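Local coordinates for flavodoxin (Streptococcus pneumoniae serotype 4, PDB 5LJL), which binds FMN and probably serves as a low-potential electron donor to a number of redox enzymes, at residues A[8-13]-A[37-42]. Numbering follows the deposited sequence.
Sequences VFASMT and DECTTV. With PO4 (phosphate ion), chain B.
D37 joins the parallel ladder through its carbonyl: its O takes the N-H of F9 at 3.0 Å and also lies against the CA of V8. E38 slides under the phenyl ring of F9. Its CA sits 3.8 Å from the ring plane, over the centre, a CH-pi contact, while its CB lies against CE1 and CZ, and CG against CE1. CG of F9 stands between its own backbone N and carbonyl carbon (chi1 71°), and from there the ring lies over E38. The extended E38 chain brings OE2 to a water, 2.8 Å away, that also accepts the N-H of S11. C39 closes the ladder, its N bonding to F9 O at 2.8 Å; its CB packs on CG1 of V8, and its SG lies 4.0 Å from CB of A10. The chain then turns, and E38 O is gripped twice, by N and OG1 of T41. V42 comes back toward V8, its CG2 3.9 Å from V8 CG1. Past the strand end, S11, M12 and T13 line the phosphate-binding loop, which the backbone N atoms of N15 and T16 complete; it holds a phosphate ion, probably picked up from the crystallisation solution, where FMN phosphate would be expected. Strands 4-9 and 33-38, joined through helix 15-29 in a beta-alpha-beta unit, carry the contact at the sheet's edge; F9 packs on that helix, while V8, A10 and C39 touch helix 67-77.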
# COMPACT_ATOMS: atom_id res chain seq x y z
N VAL A 8 -3.03 -1.44 -4.39
CA VAL A 8 -4.18 -2.28 -3.98
C VAL A 8 -4.60 -1.82 -2.62
O VAL A 8 -3.74 -1.75 -1.71
CB VAL A 8 -3.81 -3.76 -4.04
CG1 VAL A 8 -5.02 -4.62 -3.61
CG2 VAL A 8 -3.32 -4.12 -5.43
N PHE A 9 -5.88 -1.54 -2.44
CA PHE A 9 -6.37 -1.01 -1.18
C PHE A 9 -7.52 -1.84 -0.58
O PHE A 9 -8.24 -2.58 -1.29
CB PHE A 9 -6.79 0.47 -1.27
CG PHE A 9 -8.04 0.73 -2.05
CD1 PHE A 9 -9.29 0.61 -1.45
CD2 PHE A 9 -7.96 1.07 -3.40
CE1 PHE A 9 -10.44 0.86 -2.20
CE2 PHE A 9 -9.10 1.32 -4.16
CZ PHE A 9 -10.33 1.19 -3.54
N ALA A 10 -7.65 -1.73 0.73
CA ALA A 10 -8.84 -2.17 1.46
C ALA A 10 -9.29 -0.95 2.29
O ALA A 10 -8.43 -0.29 2.92
CB ALA A 10 -8.52 -3.34 2.34
N SER A 11 -10.58 -0.72 2.39
CA SER A 11 -11.10 0.45 3.06
C SER A 11 -12.52 0.18 3.54
O SER A 11 -13.35 -0.24 2.72
CB SER A 11 -11.09 1.67 2.13
OG SER A 11 -11.44 2.86 2.84
N MET A 12 -12.78 0.37 4.82
CA MET A 12 -14.16 0.20 5.39
C MET A 12 -14.89 1.54 5.45
O MET A 12 -16.07 1.61 5.02
CB MET A 12 -14.09 -0.47 6.81
CG MET A 12 -15.41 -1.03 7.32
SD MET A 12 -15.01 -1.95 8.84
CE MET A 12 -14.91 -3.58 8.06
N THR A 13 -14.26 2.56 6.03
CA THR A 13 -14.89 3.87 6.24
C THR A 13 -14.21 5.00 5.40
O THR A 13 -14.40 6.18 5.64
CB THR A 13 -15.02 4.27 7.75
OG1 THR A 13 -13.76 4.16 8.42
CG2 THR A 13 -15.99 3.41 8.47
N ASP A 37 -6.83 -0.23 -7.30
CA ASP A 37 -7.92 -1.21 -7.25
C ASP A 37 -8.17 -1.67 -5.83
O ASP A 37 -7.24 -1.86 -5.06
CB ASP A 37 -7.54 -2.41 -8.08
CG ASP A 37 -7.43 -2.10 -9.55
OD1 ASP A 37 -8.47 -2.01 -10.24
OD2 ASP A 37 -6.31 -1.91 -10.03
N GLU A 38 -9.45 -1.91 -5.50
CA GLU A 38 -9.79 -2.56 -4.25
C GLU A 38 -9.36 -3.98 -4.32
O GLU A 38 -9.36 -4.58 -5.44
CB GLU A 38 -11.28 -2.45 -3.96
CG GLU A 38 -11.60 -2.73 -2.52
CD GLU A 38 -13.08 -2.90 -2.26
OE1 GLU A 38 -13.90 -2.76 -3.22
OE2 GLU A 38 -13.42 -3.20 -1.07
N CYS A 39 -8.89 -4.50 -3.19
CA CYS A 39 -8.33 -5.83 -3.13
C CYS A 39 -9.26 -6.95 -3.59
O CYS A 39 -8.74 -7.94 -4.10
CB CYS A 39 -7.79 -6.12 -1.73
SG CYS A 39 -9.03 -6.22 -0.42
N THR A 40 -10.59 -6.75 -3.48
CA THR A 40 -11.55 -7.76 -4.00
C THR A 40 -11.61 -7.79 -5.52
O THR A 40 -12.34 -8.59 -6.06
CB THR A 40 -13.04 -7.54 -3.59
OG1 THR A 40 -13.15 -6.46 -2.67
CG2 THR A 40 -13.62 -8.81 -2.98
N THR A 41 -10.94 -6.89 -6.23
CA THR A 41 -11.13 -6.80 -7.67
C THR A 41 -9.86 -7.14 -8.48
O THR A 41 -9.85 -6.97 -9.70
CB THR A 41 -11.67 -5.42 -8.10
OG1 THR A 41 -10.64 -4.40 -7.87
CG2 THR A 41 -12.98 -5.07 -7.38
N VAL A 42 -8.77 -7.51 -7.78
CA VAL A 42 -7.54 -7.86 -8.48
C VAL A 42 -6.95 -9.13 -7.88
O VAL A 42 -7.42 -9.61 -6.84
CB VAL A 42 -6.50 -6.71 -8.39
CG1 VAL A 42 -6.99 -5.49 -9.12
CG2 VAL A 42 -6.22 -6.39 -6.93
P PO4 B . -10.70 3.01 6.64
O1 PO4 B . -10.32 2.90 5.22
O2 PO4 B . -11.56 4.24 6.89
O3 PO4 B . -9.50 3.08 7.50
O4 PO4 B . -11.48 1.85 7.03
O HOH W 1 -12.04 -2.97 1.33